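Local coordinates for uncharacterized protein (Pseudomonas fluorescens, PDB 5V00), which is a bicupin protein involved in histidine utilization, whose precise molecular function is unknown, at residues Y19-W24 against S30-T35; G77-L80 against E86-G89; L93-F98 against L129-G134; Q136-T141 against C184-L189; V150-K155 against L161-C166. One frame throughout, in Å; residues are numbered along the deposited sequence.

Contact 1 of 5, residues Y19-W24 against S30-T35; sequences YVRMPW and STEEIT
Ile34 CG1 lies over one face of the Tyr19 ring, 4.0 Å from its centroid in a CH-pi contact, while Glu32 OE1 sits at the ring's edge, near its plane. At the far end of this beta hairpin, the edge of a six-stranded antiparallel cupin sheet, the Trp24 indole has the backbone N of Ser30 over one face and turns its edge to Thr31. Met22 and Thr31 form a hydrogen-bonded antiparallel pair, and Pro23 and Ser30 the next, non-hydrogen-bonded one. Toward Tyr19 the strands part, and water bridges Val20 O to Glu33 N while another joins Val20 N to Glu33 O. Arg114 takes OE1 of the buried Glu32 in a salt bridge. In the conformer described here, Arg21 holds OE2 and also reaches Asp53; its NH1 is 2.6 Å from Glu32 OE2, which lies over the guanidinium face, with guanidinium and carboxylate planes 78° apart. Tyr19 OH bonds to His164 O, and Met22 packs on Pro23 of the second subunit. Thr31 OG1 is set beside its own backbone N (chi1 -64°), on the side from which the indole comes, and Trp24 NE1 donates to Thr31 OG1 at 2.8 Å, the hydroxyl lying almost in the indole plane.

Contact 2 of 5, residues G77-L80 against E86-G89; sequences GMVL and EQRG
Val79 meets Gln87 through its branch CG1, and the glutamine can be followed outward from there. Gln87 CB is 3.6 Å from Val79 CG1, CG passes the same methyl at 4.1 Å, and the chain then runs on extended (chi2 178°) until OE1 again lies 3.7 Å from Val79 CG1. One methyl is thus touched by CB, CG and OE1 of the glutamine, which crosses it at a slant. Gln87 OE1 accepts a hydrogen bond from Arg107 on strand 104-108, which pairs with strand 78-82 on its other side. Beside this side-chain contact the backbones are joined by two bonds between Leu80 and Arg88: Leu80 N to Arg88 O and Arg88 N to Leu80 O, each 2.8 Å and each with the donor in the carbonyl plane. Toward the hairpin loop, water donates to both Leu80 O and Glu86 O. Leu80 turns to the other face, against Val104, Cys106 and Phe96. The hydrogen-bonded Leu80-Arg88 pair and the non-hydrogen-bonded Val79-Gly89 pair make an antiparallel beta hairpin, at the edge of a four-stranded sheet in a cupin domain.

Contact 3 of 5, residues L93-F98 against L129-G134; sequences LQPFAF and LQWVDG
Leu93 CD2 rests over the six-membered ring of Trp131, 4.2 Å from its centroid and 21° off the ring normal, a CH-pi contact. The methyl is offset toward the rim and comes closest to CZ3, at 3.9 Å. With chi2 at 94°, the indole reaches Leu93 with its six-membered ring and Pro95 with CD1. Pro95 runs antiparallel to the indole and at a slant to the ring, its CD 3.9 Å from Trp131 CD1. Packing thins beyond it: Pro95 CB meets Leu129 CD2 at 4.1 Å, a lone methyl contact at a prolyl ring exposed to solvent. No hydrogen bond crosses between the two segments, and Leu93 CA and Trp131 CA stay 7.5 Å apart. The indole nitrogen is instead held by Thr71 OG1. Side chains thus join sheets of the two cupin halves, probably as part of their interface: 93-98 leads into strand 96-99, beside strand 67-74, whereas 129-134 ends strand 125-132, paired with strand 184-191, and Val150 and Arg183 also pack against Trp131.

Contact 4 of 5, residues Q136-T141 against C184-L189; sequences QRFFST and CCLIEL
Ser140 OG donates to Glu188 OE1 across 2.6 Å, and the same hydroxyl oxygen is also hydrogen-bonded to the backbone N of Ala142, so two groups fix its position. The hydroxyl meets OE1 from above the carboxylate, 59° out of its plane. Ser140 extends OG away from its backbone N (chi1 -177°), toward the strand that carries Glu188. Glu188 in turn reaches across fully extended, and its second oxygen, OE2, lies 3.3 Å from CE2 of Phe138. Ring and carboxylate are only 22° from parallel, yet OE2 approaches the phenyl obliquely. Leu186 comes to another part of the rim, also obliquely and from the same side of the ring plane: its CD1 is 3.8 Å from Phe138 CE1 and 4.0 Å from Phe138 CD1. Phe138 thus comes from the opposite direction to meet both, with CE1 toward the leucine and CE2 toward the glutamate. These inward side chains meet across the gap between two strands that run in nearly the same direction, their axes 10.6 Å apart at closest and thus too distant for backbone pairing. The contact packs one sheet of a cupin beta-sandwich on another. Strand 135-140 is the outer strand of a four-stranded sheet, paired with strand 176-181, while strand 184-191 runs between 144-149 and 125-132 in a five-stranded sheet.

Contact 5 of 5, residues V150-K155 against L161-C166; sequences VADEVK and LGHHDC
His163 lays one face of its imidazole against the backbone of Ala151, whose C is 3.4 Å above the ring plane and offset toward the rim. The Asp152 side chain comes to the ring edge at an oblique angle, carboxylate and imidazole planes 73° apart, with OD1 2.9 Å from His163 CD2 and 3.0 Å from NE2. Near the other end of the ring Val150 O approaches CE1 at 3.2 Å, neither over the face nor at the edge. His163 has CG beside its backbone N (chi1 -82°), which turns the imidazole back over the 150-152 loop. His164 presents its ring edge to Val150 CG1, a looser contact. Farther along, Val154 and Leu161 turn their side chains to the same face, CB to CB 4.2 Å. Their backbones form a hydrogen-bonded antiparallel pair: Val154 N donates to Leu161 O at 2.8 Å. Leu161 N returns an equal bond to Val154 O. Gly162 to Asp165 then makes a type II beta turn, closed by Asp165 N to Gly162 O; Asp165 OD2 also accepts from Gly162 N and pairs with Arg15. Along the chain, strand 144-149 leads into Val150 and the second segment runs into strand 166-170, while strands 154-156 and 159-161 form the hairpin at the edge of the sheet that also holds 176-181.

Along the chain contacts 1, 2 and 3 open in that order; contact 4 follows, and contact 5 lies within the stretch between its segments. Contacts 1 and 2 are hairpins in the first half of this bicupin, with centres 24 Å apart and no touch. Contacts 4 and 5 belong to the second half, centres 15 Å apart, and meet where Cys184 packs on Val154. Contact 3 spans the halves: strand 96-99 shares a sheet with contact 1, strand 125-132 neighbours strand 184-191 of contact 4, and Phe96 touches contact 2. Tyr19 and Ile34 of contact 1 meet 161-166 of contact 5, so this junction and contact 3 probably help hold the two cupin halves together.

Contact 1 of 5, residues Y19-W24 against S30-T35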
# COMPACT_ATOMS: atom_id res chain seq x y z
N TYR B 19 3.99 3.23 -7.09
CA TYR B 19 3.29 2.09 -7.64
C TYR B 19 4.29 1.28 -8.54
O TYR B 19 5.15 1.88 -9.11
CB TYR B 19 2.11 2.51 -8.57
CG TYR B 19 1.05 3.38 -7.94
CD1 TYR B 19 0.84 3.41 -6.56
CD2 TYR B 19 0.16 4.13 -8.77
CE1 TYR B 19 -0.20 4.21 -6.03
CE2 TYR B 19 -0.82 4.93 -8.24
CZ TYR B 19 -0.99 4.97 -6.84
OH TYR B 19 -1.97 5.78 -6.27
N VAL B 20 4.09 -0.02 -8.52
CA VAL B 20 4.93 -0.93 -9.29
C VAL B 20 4.13 -1.39 -10.54
O VAL B 20 3.08 -1.96 -10.40
CB VAL B 20 5.27 -2.12 -8.45
CG1 VAL B 20 6.08 -3.15 -9.23
CG2 VAL B 20 6.15 -1.62 -7.25
N ARG B 21 4.74 -1.15 -11.69
CA ARG B 21 4.12 -1.54 -12.95
C ARG B 21 4.47 -2.98 -13.26
O ARG B 21 5.66 -3.35 -13.22
CB ARG B 21 4.57 -0.61 -14.06
CG ARG B 21 3.52 -0.36 -15.15
CD ARG B 21 4.13 0.54 -16.22
NE ARG B 21 3.25 1.60 -16.71
CZ ARG B 21 3.19 2.85 -16.26
NH1 ARG B 21 3.93 3.26 -15.24
NH2 ARG B 21 2.37 3.71 -16.85
N MET B 22 3.42 -3.77 -13.47
CA MET B 22 3.52 -5.21 -13.80
C MET B 22 2.91 -5.60 -15.18
O MET B 22 1.66 -5.56 -15.35
CB MET B 22 2.85 -5.96 -12.73
CG MET B 22 3.72 -5.84 -11.46
SD MET B 22 3.33 -7.18 -10.39
CE MET B 22 3.76 -6.24 -8.95
N PRO B 23 3.77 -5.92 -16.17
CA PRO B 23 3.25 -6.34 -17.49
C PRO B 23 2.23 -7.43 -17.43
O PRO B 23 2.28 -8.30 -16.56
CB PRO B 23 4.52 -6.76 -18.20
CG PRO B 23 5.46 -5.69 -17.78
CD PRO B 23 5.20 -5.55 -16.28
N TRP B 24 1.23 -7.37 -18.31
CA TRP B 24 0.21 -8.44 -18.34
C TRP B 24 0.85 -9.72 -18.93
O TRP B 24 1.81 -9.62 -19.72
CB TRP B 24 -0.94 -8.05 -19.23
CG TRP B 24 -1.73 -6.95 -18.74
CD1 TRP B 24 -1.76 -6.43 -17.46
CD2 TRP B 24 -2.71 -6.26 -19.49
NE1 TRP B 24 -2.69 -5.44 -17.39
CE2 TRP B 24 -3.30 -5.30 -18.61
CE3 TRP B 24 -3.15 -6.32 -20.82
CZ2 TRP B 24 -4.30 -4.43 -19.03
CZ3 TRP B 24 -4.12 -5.46 -21.24
CH2 TRP B 24 -4.69 -4.50 -20.35
N SER B 30 -0.34 -3.39 -18.93
CA SER B 30 0.29 -3.58 -17.62
C SER B 30 -0.60 -3.00 -16.55
O SER B 30 -1.56 -2.29 -16.86
CB SER B 30 1.66 -2.93 -17.59
OG SER B 30 1.61 -1.52 -17.73
N THR B 31 -0.30 -3.32 -15.29
CA THR B 31 -1.22 -2.95 -14.21
C THR B 31 -0.35 -2.39 -13.08
O THR B 31 0.75 -2.89 -12.83
CB THR B 31 -2.06 -4.11 -13.68
OG1 THR B 31 -2.93 -4.60 -14.71
CG2 THR B 31 -2.93 -3.68 -12.51
N GLU B 32 -0.77 -1.27 -12.51
CA GLU B 32 -0.20 -0.73 -11.23
C GLU B 32 -1.24 -0.90 -10.15
O GLU B 32 -2.36 -0.35 -10.23
CB GLU B 32 0.12 0.74 -11.39
CG GLU B 32 1.37 1.06 -12.17
CD GLU B 32 1.67 2.49 -12.39
OE1 GLU B 32 0.91 3.42 -12.12
OE2 GLU B 32 2.71 2.74 -12.98
N GLU B 33 -0.94 -1.70 -9.12
CA GLU B 33 -1.90 -1.89 -8.08
C GLU B 33 -1.77 -0.71 -7.12
O GLU B 33 -0.67 -0.23 -6.83
CB GLU B 33 -1.56 -3.14 -7.23
CG GLU B 33 -1.53 -4.46 -7.99
CD GLU B 33 -2.84 -4.81 -8.63
OE1 GLU B 33 -3.90 -4.50 -8.05
OE2 GLU B 33 -2.83 -5.52 -9.66
N ILE B 34 -2.91 -0.17 -6.68
CA ILE B 34 -2.93 0.96 -5.74
C ILE B 34 -3.16 0.40 -4.32
O ILE B 34 -2.29 0.61 -3.44
CB ILE B 34 -4.01 2.00 -6.08
CG1 ILE B 34 -3.73 2.61 -7.45
CG2 ILE B 34 -4.03 3.11 -5.07
CD1 ILE B 34 -4.87 3.48 -7.95
N THR B 35 -4.27 -0.25 -4.11
CA THR B 35 -4.63 -0.80 -2.84
C THR B 35 -5.76 -1.79 -3.02
O THR B 35 -6.29 -1.95 -4.14
CB THR B 35 -4.96 0.35 -1.84
OG1 THR B 35 -5.33 -0.18 -0.57
CG2 THR B 35 -6.26 1.14 -2.36
O HOH W 1 5.08 2.71 -12.06
O HOH W 2 1.89 -0.91 -6.75
O HOH W 3 1.44 -3.25 -9.01

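Contact 2 of 5, residues G77-L80 against E86-G89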
# COMPACT_ATOMS: atom_id res chain seq x y z
N GLY B 77 -9.47 8.14 -25.31
CA GLY B 77 -10.58 7.24 -25.22
C GLY B 77 -10.41 6.02 -26.02
O GLY B 77 -9.42 5.91 -26.74
N MET B 78 -11.29 5.08 -25.80
CA MET B 78 -11.33 3.81 -26.51
C MET B 78 -12.73 3.27 -26.61
O MET B 78 -13.68 3.88 -26.09
CB MET B 78 -10.31 2.79 -25.92
CG MET B 78 -10.53 2.61 -24.44
SD MET B 78 -11.92 1.67 -23.96
CE MET B 78 -11.28 1.38 -22.19
N VAL B 79 -12.91 2.19 -27.40
CA VAL B 79 -14.18 1.56 -27.59
C VAL B 79 -14.26 0.18 -27.05
O VAL B 79 -13.40 -0.68 -27.33
CB VAL B 79 -14.50 1.50 -29.16
CG1 VAL B 79 -15.73 0.65 -29.38
CG2 VAL B 79 -14.73 2.91 -29.61
N LEU B 80 -15.26 -0.09 -26.25
CA LEU B 80 -15.50 -1.40 -25.73
C LEU B 80 -16.64 -2.12 -26.37
O LEU B 80 -17.69 -1.52 -26.64
CB LEU B 80 -15.86 -1.37 -24.18
CG LEU B 80 -14.79 -1.02 -23.22
CD1 LEU B 80 -15.37 -1.36 -21.82
CD2 LEU B 80 -13.50 -1.80 -23.38
N GLU B 86 -23.79 -3.37 -28.88
CA GLU B 86 -23.17 -2.37 -29.80
C GLU B 86 -21.97 -1.80 -29.11
O GLU B 86 -21.92 -1.75 -27.87
CB GLU B 86 -24.11 -1.23 -30.34
CG GLU B 86 -24.67 -0.27 -29.36
CD GLU B 86 -25.61 0.79 -29.94
OE1 GLU B 86 -25.11 1.75 -30.56
OE2 GLU B 86 -26.82 0.70 -29.71
N GLN B 87 -21.03 -1.39 -29.88
CA GLN B 87 -19.82 -0.80 -29.40
C GLN B 87 -20.16 0.43 -28.49
O GLN B 87 -21.14 1.13 -28.71
CB GLN B 87 -19.04 -0.26 -30.55
CG GLN B 87 -18.59 -1.44 -31.43
CD GLN B 87 -17.84 -1.01 -32.66
OE1 GLN B 87 -17.22 0.14 -32.71
NE2 GLN B 87 -17.80 -1.94 -33.68
N ARG B 88 -19.35 0.59 -27.44
CA ARG B 88 -19.46 1.72 -26.53
C ARG B 88 -18.22 2.53 -26.40
O ARG B 88 -17.13 2.00 -26.14
CB ARG B 88 -19.91 1.18 -25.21
CG ARG B 88 -19.92 2.27 -24.19
CD ARG B 88 -20.45 1.73 -22.88
NE ARG B 88 -21.85 1.35 -22.97
CZ ARG B 88 -22.84 2.22 -22.97
NH1 ARG B 88 -22.58 3.55 -22.86
NH2 ARG B 88 -24.07 1.73 -22.97
N GLY B 89 -18.32 3.84 -26.62
CA GLY B 89 -17.19 4.74 -26.56
C GLY B 89 -16.94 5.21 -25.09
O GLY B 89 -17.89 5.63 -24.44
O HOH W 4 -20.43 -2.74 -25.85

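Contact 3 of 5, residues L93-F98 against L129-G134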
# COMPACT_ATOMS: atom_id res chain seq x y z
N LEU B 93 -12.58 10.31 -18.19
CA LEU B 93 -13.31 10.61 -16.96
C LEU B 93 -14.74 10.24 -16.96
O LEU B 93 -15.51 10.66 -16.09
CB LEU B 93 -13.08 12.03 -16.42
CG LEU B 93 -11.59 12.44 -16.31
CD1 LEU B 93 -11.37 13.84 -15.73
CD2 LEU B 93 -10.72 11.47 -15.47
N GLN B 94 -15.16 9.38 -17.93
CA GLN B 94 -16.53 8.90 -17.94
C GLN B 94 -16.60 7.48 -17.41
O GLN B 94 -16.12 6.51 -18.04
CB GLN B 94 -17.05 8.91 -19.40
CG GLN B 94 -16.95 10.27 -20.01
CD GLN B 94 -17.47 11.38 -19.14
OE1 GLN B 94 -18.65 11.38 -18.78
NE2 GLN B 94 -16.60 12.34 -18.82
N PRO B 95 -17.09 7.31 -16.15
CA PRO B 95 -17.08 5.99 -15.61
C PRO B 95 -18.01 5.00 -16.32
O PRO B 95 -19.05 5.40 -16.83
CB PRO B 95 -17.53 6.21 -14.14
CG PRO B 95 -18.42 7.37 -14.27
CD PRO B 95 -17.79 8.26 -15.27
N PHE B 96 -17.62 3.74 -16.37
CA PHE B 96 -18.41 2.67 -17.08
C PHE B 96 -18.42 1.41 -16.24
O PHE B 96 -17.33 0.87 -15.94
CB PHE B 96 -17.82 2.37 -18.47
CG PHE B 96 -18.59 1.28 -19.17
CD1 PHE B 96 -19.94 1.44 -19.41
CD2 PHE B 96 -18.01 0.06 -19.42
CE1 PHE B 96 -20.70 0.42 -20.01
CE2 PHE B 96 -18.76 -0.94 -19.97
CZ PHE B 96 -20.07 -0.80 -20.28
N ALA B 97 -19.62 1.00 -15.86
CA ALA B 97 -19.82 -0.21 -15.07
C ALA B 97 -20.15 -1.42 -15.92
O ALA B 97 -21.01 -1.34 -16.80
CB ALA B 97 -20.94 0.01 -14.10
N PHE B 98 -19.52 -2.55 -15.63
CA PHE B 98 -19.91 -3.83 -16.26
C PHE B 98 -19.59 -5.01 -15.38
O PHE B 98 -18.80 -4.90 -14.45
CB PHE B 98 -19.20 -3.98 -17.61
CG PHE B 98 -17.74 -3.96 -17.56
CD1 PHE B 98 -17.04 -2.78 -17.42
CD2 PHE B 98 -17.00 -5.13 -17.71
CE1 PHE B 98 -15.67 -2.74 -17.47
CE2 PHE B 98 -15.64 -5.09 -17.78
CZ PHE B 98 -14.95 -3.93 -17.66
N LEU B 129 -19.23 4.90 -6.12
CA LEU B 129 -18.18 5.58 -6.84
C LEU B 129 -18.73 6.85 -7.48
O LEU B 129 -19.82 6.81 -8.04
CB LEU B 129 -17.65 4.63 -7.99
CG LEU B 129 -16.57 5.21 -8.91
CD1 LEU B 129 -15.54 4.15 -9.34
CD2 LEU B 129 -17.11 5.94 -10.07
N GLN B 130 -18.00 7.96 -7.40
CA GLN B 130 -18.41 9.20 -8.05
C GLN B 130 -17.21 10.08 -8.39
O GLN B 130 -16.39 10.39 -7.53
CB GLN B 130 -19.32 9.92 -7.09
CG GLN B 130 -19.83 11.26 -7.64
CD GLN B 130 -20.79 11.96 -6.71
OE1 GLN B 130 -20.97 11.60 -5.57
NE2 GLN B 130 -21.36 13.07 -7.22
N TRP B 131 -17.10 10.50 -9.63
CA TRP B 131 -16.13 11.52 -10.05
C TRP B 131 -16.68 12.90 -9.73
O TRP B 131 -17.90 13.18 -9.99
CB TRP B 131 -15.84 11.38 -11.53
CG TRP B 131 -15.02 10.20 -11.87
CD1 TRP B 131 -15.45 8.98 -12.25
CD2 TRP B 131 -13.61 10.16 -11.88
NE1 TRP B 131 -14.39 8.15 -12.48
CE2 TRP B 131 -13.24 8.85 -12.25
CE3 TRP B 131 -12.62 11.06 -11.52
CZ2 TRP B 131 -11.90 8.42 -12.33
CZ3 TRP B 131 -11.27 10.66 -11.65
CH2 TRP B 131 -10.94 9.32 -12.00
N VAL B 132 -15.84 13.75 -9.14
CA VAL B 132 -16.25 15.08 -8.65
C VAL B 132 -15.24 16.14 -9.01
O VAL B 132 -14.10 15.81 -9.45
CB VAL B 132 -16.56 15.10 -7.13
CG1 VAL B 132 -17.64 14.13 -6.73
CG2 VAL B 132 -15.28 14.92 -6.35
N ASP B 133 -15.61 17.43 -8.82
CA ASP B 133 -14.66 18.49 -9.04
C ASP B 133 -15.06 19.63 -8.15
O ASP B 133 -16.14 19.63 -7.55
CB ASP B 133 -14.63 18.89 -10.49
CG ASP B 133 -13.40 19.72 -10.91
OD1 ASP B 133 -12.44 19.98 -10.14
OD2 ASP B 133 -13.44 20.06 -12.13
N GLY B 134 -14.19 20.60 -8.02
CA GLY B 134 -14.51 21.77 -7.21
C GLY B 134 -14.48 21.45 -5.72
O GLY B 134 -13.82 20.52 -5.26

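Contact 4 of 5, residues Q136-T141 against C184-L189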
# COMPACT_ATOMS: atom_id res chain seq x y z
N GLN B 136 -16.22 20.00 -2.43
CA GLN B 136 -17.22 18.98 -2.09
C GLN B 136 -17.14 18.71 -0.58
O GLN B 136 -16.07 18.87 0.09
CB GLN B 136 -16.92 17.67 -2.78
CG GLN B 136 -16.69 17.85 -4.28
CD GLN B 136 -17.90 17.79 -5.03
OE1 GLN B 136 -18.77 16.89 -4.72
NE2 GLN B 136 -18.11 18.73 -5.95
N ARG B 137 -18.25 18.23 -0.02
CA ARG B 137 -18.29 17.84 1.38
C ARG B 137 -19.33 16.75 1.52
O ARG B 137 -20.45 16.94 1.01
CB ARG B 137 -18.70 18.99 2.29
CG ARG B 137 -18.64 18.63 3.75
CD ARG B 137 -19.23 19.78 4.60
NE ARG B 137 -19.15 19.55 6.02
CZ ARG B 137 -19.61 20.37 6.94
NH1 ARG B 137 -20.13 21.50 6.53
NH2 ARG B 137 -19.51 20.04 8.23
N PHE B 138 -18.96 15.64 2.09
CA PHE B 138 -19.88 14.56 2.33
C PHE B 138 -19.72 13.96 3.68
O PHE B 138 -18.66 14.03 4.30
CB PHE B 138 -19.79 13.50 1.21
CG PHE B 138 -18.47 12.79 1.13
CD1 PHE B 138 -17.39 13.39 0.47
CD2 PHE B 138 -18.28 11.59 1.70
CE1 PHE B 138 -16.17 12.75 0.38
CE2 PHE B 138 -17.05 10.95 1.57
CZ PHE B 138 -15.99 11.56 0.95
N PHE B 139 -20.80 13.31 4.16
CA PHE B 139 -20.81 12.57 5.43
C PHE B 139 -21.02 11.11 5.06
O PHE B 139 -21.97 10.80 4.29
CB PHE B 139 -21.90 13.01 6.39
CG PHE B 139 -21.82 14.47 6.74
CD1 PHE B 139 -22.20 15.44 5.82
CD2 PHE B 139 -21.43 14.85 7.96
CE1 PHE B 139 -22.10 16.79 6.10
CE2 PHE B 139 -21.34 16.25 8.30
CZ PHE B 139 -21.69 17.20 7.36
N SER B 140 -20.23 10.23 5.65
CA SER B 140 -20.36 8.82 5.34
C SER B 140 -20.02 7.91 6.49
O SER B 140 -19.02 8.15 7.19
CB SER B 140 -19.51 8.47 4.14
OG SER B 140 -19.72 7.11 3.82
N THR B 141 -20.82 6.81 6.64
CA THR B 141 -20.50 5.79 7.57
C THR B 141 -19.64 4.67 6.97
O THR B 141 -19.36 3.67 7.67
CB THR B 141 -21.78 5.14 8.12
OG1 THR B 141 -22.49 4.49 7.04
CG2 THR B 141 -22.69 6.10 8.85
N CYS B 184 -11.26 14.57 -8.76
CA CYS B 184 -10.91 13.28 -8.19
C CYS B 184 -12.10 12.33 -8.23
O CYS B 184 -13.24 12.72 -8.54
CB CYS B 184 -10.45 13.48 -6.75
SG CYS B 184 -11.73 14.09 -5.61
N CYS B 185 -11.85 11.07 -7.91
CA CYS B 185 -12.85 10.04 -7.80
C CYS B 185 -13.02 9.63 -6.34
O CYS B 185 -12.01 9.41 -5.62
CB CYS B 185 -12.52 8.81 -8.66
SG CYS B 185 -13.85 7.58 -8.75
N LEU B 186 -14.23 9.64 -5.87
CA LEU B 186 -14.62 9.27 -4.51
C LEU B 186 -15.16 7.85 -4.50
O LEU B 186 -16.16 7.58 -5.18
CB LEU B 186 -15.70 10.20 -3.93
CG LEU B 186 -15.35 11.68 -3.89
CD1 LEU B 186 -16.54 12.44 -3.37
CD2 LEU B 186 -14.06 12.01 -3.16
N ILE B 187 -14.55 6.91 -3.78
CA ILE B 187 -15.05 5.56 -3.66
C ILE B 187 -15.29 5.21 -2.20
O ILE B 187 -14.46 5.54 -1.33
CB ILE B 187 -14.11 4.55 -4.31
CG1 ILE B 187 -14.01 4.85 -5.83
CG2 ILE B 187 -14.45 3.13 -4.03
CD1 ILE B 187 -12.96 4.08 -6.54
N GLU B 188 -16.37 4.53 -1.91
CA GLU B 188 -16.69 4.12 -0.60
C GLU B 188 -17.04 2.61 -0.60
O GLU B 188 -17.81 2.13 -1.44
CB GLU B 188 -17.84 4.88 -0.02
CG GLU B 188 -17.59 6.36 0.12
CD GLU B 188 -18.80 7.15 0.72
OE1 GLU B 188 -19.70 6.59 1.32
OE2 GLU B 188 -18.78 8.30 0.56
N LEU B 189 -16.46 1.90 0.33
CA LEU B 189 -16.61 0.43 0.40
C LEU B 189 -16.87 0.02 1.82
O LEU B 189 -16.17 0.48 2.75
CB LEU B 189 -15.39 -0.24 -0.18
CG LEU B 189 -15.13 -0.00 -1.67
CD1 LEU B 189 -13.70 -0.06 -1.95
CD2 LEU B 189 -15.83 -1.15 -2.42

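Contact 5 of 5, residues V150-K155 against L161-C166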
# COMPACT_ATOMS: atom_id res chain seq x y z
N VAL B 150 -6.99 13.18 -10.05
CA VAL B 150 -6.58 13.35 -11.43
C VAL B 150 -6.16 14.79 -11.65
O VAL B 150 -6.37 15.33 -12.73
CB VAL B 150 -7.63 12.82 -12.44
CG1 VAL B 150 -7.83 11.31 -12.31
CG2 VAL B 150 -8.94 13.54 -12.28
N ALA B 151 -5.62 15.44 -10.63
CA ALA B 151 -5.25 16.86 -10.72
C ALA B 151 -3.93 17.08 -10.05
O ALA B 151 -3.46 16.24 -9.24
CB ALA B 151 -6.29 17.75 -10.09
N ASP B 152 -3.31 18.24 -10.34
CA ASP B 152 -2.04 18.51 -9.67
C ASP B 152 -2.14 18.61 -8.16
O ASP B 152 -1.17 18.33 -7.43
CB ASP B 152 -1.44 19.81 -10.19
CG ASP B 152 -0.88 19.68 -11.59
OD1 ASP B 152 -0.64 18.60 -12.10
OD2 ASP B 152 -0.67 20.73 -12.19
N GLU B 153 -3.28 19.08 -7.65
CA GLU B 153 -3.47 19.19 -6.22
C GLU B 153 -4.95 18.96 -5.83
O GLU B 153 -5.83 19.77 -6.12
CB GLU B 153 -3.04 20.56 -5.71
CG GLU B 153 -3.05 20.66 -4.23
CD GLU B 153 -2.50 21.97 -3.68
OE1 GLU B 153 -3.31 22.85 -3.42
OE2 GLU B 153 -1.29 22.07 -3.54
N VAL B 154 -5.23 17.82 -5.23
CA VAL B 154 -6.53 17.59 -4.57
C VAL B 154 -6.26 17.64 -3.05
O VAL B 154 -5.33 16.97 -2.50
CB VAL B 154 -7.05 16.23 -4.97
CG1 VAL B 154 -8.23 15.85 -4.10
CG2 VAL B 154 -7.41 16.25 -6.46
N LYS B 155 -6.99 18.50 -2.37
CA LYS B 155 -6.90 18.66 -0.92
C LYS B 155 -7.96 17.89 -0.21
O LYS B 155 -9.13 18.03 -0.53
CB LYS B 155 -7.05 20.15 -0.56
CG LYS B 155 -5.97 21.06 -1.16
CD LYS B 155 -6.25 22.54 -0.84
CE LYS B 155 -5.53 23.02 0.35
NZ LYS B 155 -6.23 24.21 0.96
N LEU B 161 -2.84 15.65 -2.68
CA LEU B 161 -2.65 14.59 -3.61
C LEU B 161 -2.36 15.13 -4.99
O LEU B 161 -3.13 15.93 -5.55
CB LEU B 161 -3.92 13.76 -3.69
CG LEU B 161 -4.55 13.28 -2.41
CD1 LEU B 161 -5.78 12.46 -2.76
CD2 LEU B 161 -3.54 12.38 -1.73
N GLY B 162 -1.26 14.68 -5.59
CA GLY B 162 -0.97 14.95 -6.95
C GLY B 162 -1.57 13.95 -7.88
O GLY B 162 -2.40 13.10 -7.45
N HIS B 163 -1.22 14.02 -9.19
CA HIS B 163 -1.83 13.15 -10.19
C HIS B 163 -1.69 11.68 -9.87
O HIS B 163 -0.55 11.19 -9.70
CB HIS B 163 -1.28 13.36 -11.64
CG HIS B 163 -1.88 14.50 -12.35
ND1 HIS B 163 -2.97 14.35 -13.18
CD2 HIS B 163 -1.58 15.82 -12.34
CE1 HIS B 163 -3.29 15.54 -13.69
NE2 HIS B 163 -2.50 16.45 -13.16
N HIS B 164 -2.78 11.00 -9.68
CA HIS B 164 -2.90 9.55 -9.46
C HIS B 164 -2.46 9.08 -8.09
O HIS B 164 -2.48 7.89 -7.84
CB HIS B 164 -2.23 8.72 -10.53
CG HIS B 164 -2.63 9.13 -11.91
ND1 HIS B 164 -1.93 8.72 -13.04
CD2 HIS B 164 -3.67 9.89 -12.35
CE1 HIS B 164 -2.54 9.20 -14.11
NE2 HIS B 164 -3.60 9.91 -13.74
N ASP B 165 -2.25 10.04 -7.19
CA ASP B 165 -2.08 9.71 -5.78
C ASP B 165 -3.47 9.39 -5.20
O ASP B 165 -4.50 9.87 -5.75
CB ASP B 165 -1.47 10.90 -5.01
CG ASP B 165 -0.03 11.24 -5.38
OD1 ASP B 165 0.69 10.38 -5.98
OD2 ASP B 165 0.38 12.38 -5.06
N CYS B 166 -3.53 8.57 -4.16
CA CYS B 166 -4.81 8.14 -3.57
C CYS B 166 -4.78 8.15 -2.06
O CYS B 166 -3.88 7.57 -1.49
CB CYS B 166 -5.06 6.69 -4.04
SG CYS B 166 -6.63 5.97 -3.62